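Long-range contact in WbbZ protein (Klebsiella pneumoniae subsp. pneumoniae NTUH-K2044, PDB 6X1L), which is of unknown function but, as a member of the polysaccharide pyruvyl transferase family, probably acts in modifying a cell-surface polysaccharide: residues Y56-D67 / F88-K98. Residues are numbered along the deposited sequence; the frame is centred on the assembly and turned at random.
Sequences YRDGERYSSETD and FIQNNIGKFHK
H97 N donates to D67 O across 2.8 Å, the one backbone hydrogen bond joining 56-67 to 88-98. It meets the carbonyl almost head-on and forms where the two segments run into the adjacent parallel strands 67-71 and 98-104. Within the loop, polar groups are largely settled locally: D67 OD2 takes S63 N from above the carboxylate plane, S63 OG accepts E65 N in an ST turn, and Y62 OH accepts R57 N at 2.7 Å in a nearly straight bond. Outside it, D67 OD1 forms a salt bridge with R23 of strand 23-27. The bond to R57 tethers the Y62 ring, which lies beside F96, their planes 28° apart but slid so that overlap is slight; CD2 of Y62 comes 3.5 Å from CZ of F96. The edge of F88 points into the face of Y56 in a T-shaped pair, with 4.8 Å between centroids. Extended beyond CG, K95 carries its ammonium to the edge of the Y56 ring, where NZ bonds N92 OD1 at 3.1 Å and gives a weak bond to Y56 OH at 3.3 Å. K119 NZ donates to the carbonyl oxygens of I93 and F96. The chemistry thus implies a division of labour in this Rossmann-like half of a probable GT-B fold: aromatic rings supply much of the contact, while one firm backbone bond and a weak lysine-tyrosine bond are its polar links.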
loop_
_atom_site.group_PDB
_atom_site.type_symbol
_atom_site.label_atom_id
_atom_site.label_comp_id
_atom_site.label_asym_id
_atom_site.label_seq_id
_atom_site.Cartn_x
_atom_site.Cartn_y
_atom_site.Cartn_z
ATOM N N TYR A 56 -6.299 -3.799 -21.505
ATOM C CA TYR A 56 -7.698 -3.942 -21.879
ATOM C C TYR A 56 -8.468 -2.678 -21.527
ATOM O O TYR A 56 -8.411 -2.196 -20.391
ATOM C CB TYR A 56 -8.317 -5.150 -21.176
ATOM C CG TYR A 56 -9.807 -5.280 -21.406
ATOM C CD1 TYR A 56 -10.302 -5.951 -22.517
ATOM C CD2 TYR A 56 -10.720 -4.727 -20.514
ATOM C CE1 TYR A 56 -11.664 -6.067 -22.734
ATOM C CE2 TYR A 56 -12.081 -4.834 -20.723
ATOM C CZ TYR A 56 -12.548 -5.506 -21.834
ATOM O OH TYR A 56 -13.904 -5.619 -22.042
ATOM N N ARG A 57 -9.186 -2.139 -22.508
ATOM C CA ARG A 57 -10.049 -0.981 -22.312
ATOM C C ARG A 57 -11.470 -1.371 -22.686
ATOM O O ARG A 57 -11.728 -1.774 -23.825
ATOM C CB ARG A 57 -9.574 0.214 -23.142
ATOM C CG ARG A 57 -8.276 0.825 -22.646
ATOM C CD ARG A 57 -8.386 1.224 -21.182
ATOM N NE ARG A 57 -7.134 1.767 -20.664
ATOM N N ASP A 58 -12.381 -1.261 -21.724
ATOM C CA ASP A 58 -13.776 -1.599 -21.966
ATOM C C ASP A 58 -14.376 -0.633 -22.979
ATOM O O ASP A 58 -14.237 0.587 -22.850
ATOM C CB ASP A 58 -14.562 -1.558 -20.657
ATOM C CG ASP A 58 -15.884 -2.297 -20.741
ATOM O OD1 ASP A 58 -16.448 -2.406 -21.851
ATOM O OD2 ASP A 58 -16.363 -2.770 -19.688
ATOM N N GLY A 59 -15.044 -1.182 -23.992
ATOM C CA GLY A 59 -15.636 -0.392 -25.046
ATOM C C GLY A 59 -14.771 -0.234 -26.277
ATOM O O GLY A 59 -15.270 0.236 -27.306
ATOM N N GLU A 60 -13.497 -0.607 -26.205
ATOM C CA GLU A 60 -12.636 -0.547 -27.374
ATOM C C GLU A 60 -12.852 -1.775 -28.251
ATOM O O GLU A 60 -13.179 -2.862 -27.769
ATOM C CB GLU A 60 -11.167 -0.447 -26.963
ATOM C CG GLU A 60 -10.349 0.487 -27.843
ATOM C CD GLU A 60 -8.861 0.385 -27.578
ATOM O OE1 GLU A 60 -8.277 -0.681 -27.868
ATOM O OE2 GLU A 60 -8.276 1.368 -27.073
ATOM N N ARG A 61 -12.670 -1.588 -29.554
ATOM C CA ARG A 61 -12.901 -2.647 -30.527
ATOM C C ARG A 61 -11.600 -3.397 -30.781
ATOM O O ARG A 61 -10.594 -2.795 -31.172
ATOM C CB ARG A 61 -13.464 -2.070 -31.824
ATOM C CG ARG A 61 -12.826 -0.757 -32.241
ATOM C CD ARG A 61 -13.484 -0.194 -33.490
ATOM N NE ARG A 61 -13.256 -1.040 -34.658
ATOM C CZ ARG A 61 -12.222 -0.909 -35.483
ATOM N NH1 ARG A 61 -11.316 0.034 -35.265
ATOM N NH2 ARG A 61 -12.091 -1.722 -36.523
ATOM N N TYR A 62 -11.622 -4.706 -30.551
ATOM C CA TYR A 62 -10.476 -5.565 -30.794
ATOM C C TYR A 62 -10.769 -6.517 -31.947
ATOM O O TYR A 62 -11.924 -6.743 -32.323
ATOM C CB TYR A 62 -10.105 -6.355 -29.535
ATOM C CG TYR A 62 -9.778 -5.478 -28.346
ATOM C CD1 TYR A 62 -8.591 -4.758 -28.296
ATOM C CD2 TYR A 62 -10.655 -5.372 -27.276
ATOM C CE1 TYR A 62 -8.288 -3.953 -27.210
ATOM C CE2 TYR A 62 -10.360 -4.570 -26.186
ATOM C CZ TYR A 62 -9.177 -3.863 -26.160
ATOM O OH TYR A 62 -8.881 -3.067 -25.076
ATOM N N SER A 63 -9.699 -7.075 -32.507
ATOM C CA SER A 63 -9.802 -7.939 -33.676
ATOM C C SER A 63 -10.052 -9.377 -33.238
ATOM O O SER A 63 -9.261 -9.949 -32.481
ATOM C CB SER A 63 -8.532 -7.845 -34.517
ATOM O OG SER A 63 -8.545 -8.801 -35.562
ATOM N N SER A 64 -11.146 -9.962 -33.725
ATOM C CA SER A 64 -11.473 -11.355 -33.448
ATOM C C SER A 64 -10.554 -12.336 -34.165
ATOM O O SER A 64 -10.769 -13.548 -34.058
ATOM C CB SER A 64 -12.926 -11.630 -33.836
ATOM O OG SER A 64 -13.251 -12.998 -33.668
ATOM N N GLU A 65 -9.547 -11.853 -34.888
ATOM C CA GLU A 65 -8.627 -12.710 -35.618
ATOM C C GLU A 65 -7.171 -12.536 -35.215
ATOM O O GLU A 65 -6.415 -13.508 -35.273
ATOM C CB GLU A 65 -8.757 -12.461 -37.129
ATOM C CG GLU A 65 -7.941 -13.408 -37.992
ATOM C CD GLU A 65 -8.011 -13.060 -39.464
ATOM O OE1 GLU A 65 -7.763 -13.954 -40.302
ATOM O OE2 GLU A 65 -8.317 -11.893 -39.783
ATOM N N THR A 66 -6.758 -11.340 -34.796
ATOM C CA THR A 66 -5.354 -11.071 -34.518
ATOM C C THR A 66 -5.075 -10.580 -33.101
ATOM O O THR A 66 -3.909 -10.338 -32.771
ATOM C CB THR A 66 -4.801 -10.049 -35.524
ATOM O OG1 THR A 66 -5.613 -8.869 -35.506
ATOM C CG2 THR A 66 -4.794 -10.637 -36.931
ATOM N N ASP A 67 -6.092 -10.428 -32.257
ATOM C CA ASP A 67 -5.902 -10.009 -30.873
ATOM C C ASP A 67 -6.139 -11.186 -29.940
ATOM O O ASP A 67 -7.118 -11.925 -30.097
ATOM C CB ASP A 67 -6.835 -8.853 -30.504
ATOM C CG ASP A 67 -6.400 -7.540 -31.113
ATOM O OD1 ASP A 67 -5.263 -7.468 -31.621
ATOM O OD2 ASP A 67 -7.195 -6.580 -31.093
ATOM N N PHE A 88 -16.248 -11.735 -16.720
ATOM C CA PHE A 88 -15.403 -10.969 -17.630
ATOM C C PHE A 88 -15.025 -11.790 -18.857
ATOM O O PHE A 88 -15.076 -11.294 -19.988
ATOM C CB PHE A 88 -14.141 -10.488 -16.914
ATOM C CG PHE A 88 -13.233 -9.668 -17.784
ATOM C CD1 PHE A 88 -13.442 -8.306 -17.931
ATOM C CD2 PHE A 88 -12.178 -10.256 -18.465
ATOM C CE1 PHE A 88 -12.615 -7.545 -18.737
ATOM C CE2 PHE A 88 -11.347 -9.501 -19.274
ATOM C CZ PHE A 88 -11.566 -8.144 -19.410
ATOM N N ILE A 89 -14.639 -13.048 -18.650
ATOM C CA ILE A 89 -14.202 -13.876 -19.767
ATOM C C ILE A 89 -15.377 -14.214 -20.675
ATOM O O ILE A 89 -15.268 -14.141 -21.904
ATOM C CB ILE A 89 -13.500 -15.139 -19.244
ATOM C CG1 ILE A 89 -12.218 -14.753 -18.502
ATOM C CG2 ILE A 89 -13.196 -16.092 -20.384
ATOM C CD1 ILE A 89 -11.438 -15.934 -17.971
ATOM N N GLN A 90 -16.524 -14.564 -20.089
ATOM C CA GLN A 90 -17.662 -14.985 -20.898
ATOM C C GLN A 90 -18.216 -13.833 -21.727
ATOM O O GLN A 90 -18.665 -14.037 -22.862
ATOM C CB GLN A 90 -18.752 -15.576 -20.005
ATOM C CG GLN A 90 -19.856 -16.269 -20.780
ATOM C CD GLN A 90 -20.841 -16.982 -19.880
ATOM O OE1 GLN A 90 -21.352 -18.047 -20.225
ATOM N NE2 GLN A 90 -21.117 -16.396 -18.719
ATOM N N ASN A 91 -18.192 -12.616 -21.185
ATOM C CA ASN A 91 -18.705 -11.459 -21.906
ATOM C C ASN A 91 -17.730 -10.922 -22.946
ATOM O O ASN A 91 -18.140 -10.134 -23.803
ATOM C CB ASN A 91 -19.068 -10.342 -20.923
ATOM C CG ASN A 91 -20.200 -10.731 -19.988
ATOM O OD1 ASN A 91 -21.047 -11.556 -20.328
ATOM N ND2 ASN A 91 -20.219 -10.133 -18.802
ATOM N N ASN A 92 -16.462 -11.326 -22.896
ATOM C CA ASN A 92 -15.445 -10.788 -23.789
ATOM C C ASN A 92 -14.769 -11.845 -24.651
ATOM O O ASN A 92 -13.930 -11.491 -25.487
ATOM C CB ASN A 92 -14.381 -10.033 -22.978
ATOM C CG ASN A 92 -14.962 -8.871 -22.191
ATOM O OD1 ASN A 92 -15.687 -8.037 -22.733
ATOM N ND2 ASN A 92 -14.652 -8.818 -20.901
ATOM N N ILE A 93 -15.117 -13.124 -24.480
ATOM C CA ILE A 93 -14.455 -14.204 -25.212
ATOM C C ILE A 93 -14.651 -14.057 -26.718
ATOM O O ILE A 93 -13.780 -14.446 -27.506
ATOM C CB ILE A 93 -14.966 -15.570 -24.703
ATOM C CG1 ILE A 93 -14.273 -16.729 -25.427
ATOM C CG2 ILE A 93 -16.478 -15.668 -24.843
ATOM C CD1 ILE A 93 -13.079 -17.282 -24.687
ATOM N N GLY A 94 -15.781 -13.486 -27.144
ATOM C CA GLY A 94 -16.058 -13.355 -28.565
ATOM C C GLY A 94 -15.246 -12.284 -29.263
ATOM O O GLY A 94 -15.151 -12.300 -30.495
ATOM N N LYS A 95 -14.654 -11.357 -28.505
ATOM C CA LYS A 95 -13.914 -10.250 -29.100
ATOM C C LYS A 95 -12.537 -10.652 -29.613
ATOM O O LYS A 95 -11.982 -9.946 -30.461
ATOM C CB LYS A 95 -13.735 -9.117 -28.084
ATOM C CG LYS A 95 -15.014 -8.507 -27.539
ATOM C CD LYS A 95 -14.678 -7.424 -26.517
ATOM C CE LYS A 95 -15.924 -6.834 -25.877
ATOM N NZ LYS A 95 -15.576 -5.781 -24.881
ATOM N N PHE A 96 -11.968 -11.746 -29.115
ATOM C CA PHE A 96 -10.571 -12.066 -29.364
ATOM C C PHE A 96 -10.429 -13.385 -30.115
ATOM O O PHE A 96 -11.347 -14.210 -30.158
ATOM C CB PHE A 96 -9.783 -12.127 -28.048
ATOM C CG PHE A 96 -9.848 -10.854 -27.248
ATOM C CD1 PHE A 96 -10.818 -10.679 -26.274
ATOM C CD2 PHE A 96 -8.947 -9.827 -27.480
ATOM C CE1 PHE A 96 -10.882 -9.504 -25.538
ATOM C CE2 PHE A 96 -9.007 -8.651 -26.748
ATOM C CZ PHE A 96 -9.978 -8.492 -25.777
ATOM N N HIS A 97 -9.249 -13.565 -30.716
ATOM C CA HIS A 97 -8.938 -14.813 -31.407
ATOM C C HIS A 97 -8.731 -15.952 -30.415
ATOM O O HIS A 97 -9.209 -17.073 -30.636
ATOM C CB HIS A 97 -7.698 -14.623 -32.280
ATOM C CG HIS A 97 -7.246 -15.867 -32.979
ATOM N ND1 HIS A 97 -6.133 -16.578 -32.587
ATOM C CD2 HIS A 97 -7.751 -16.522 -34.053
ATOM C CE1 HIS A 97 -5.974 -17.620 -33.383
ATOM N NE2 HIS A 97 -6.942 -17.609 -34.281
ATOM N N LYS A 98 -8.018 -15.681 -29.324
ATOM C CA LYS A 98 -7.783 -16.642 -28.257
ATOM C C LYS A 98 -7.862 -15.916 -26.923
ATOM O O LYS A 98 -7.719 -14.693 -26.850
ATOM C CB LYS A 98 -6.412 -17.323 -28.376
ATOM C CG LYS A 98 -6.217 -18.173 -29.613
ATOM C CD LYS A 98 -7.103 -19.398 -29.573
ATOM C CE LYS A 98 -6.843 -20.297 -30.769
ATOM N NZ LYS A 98 -7.764 -21.460 -30.762
#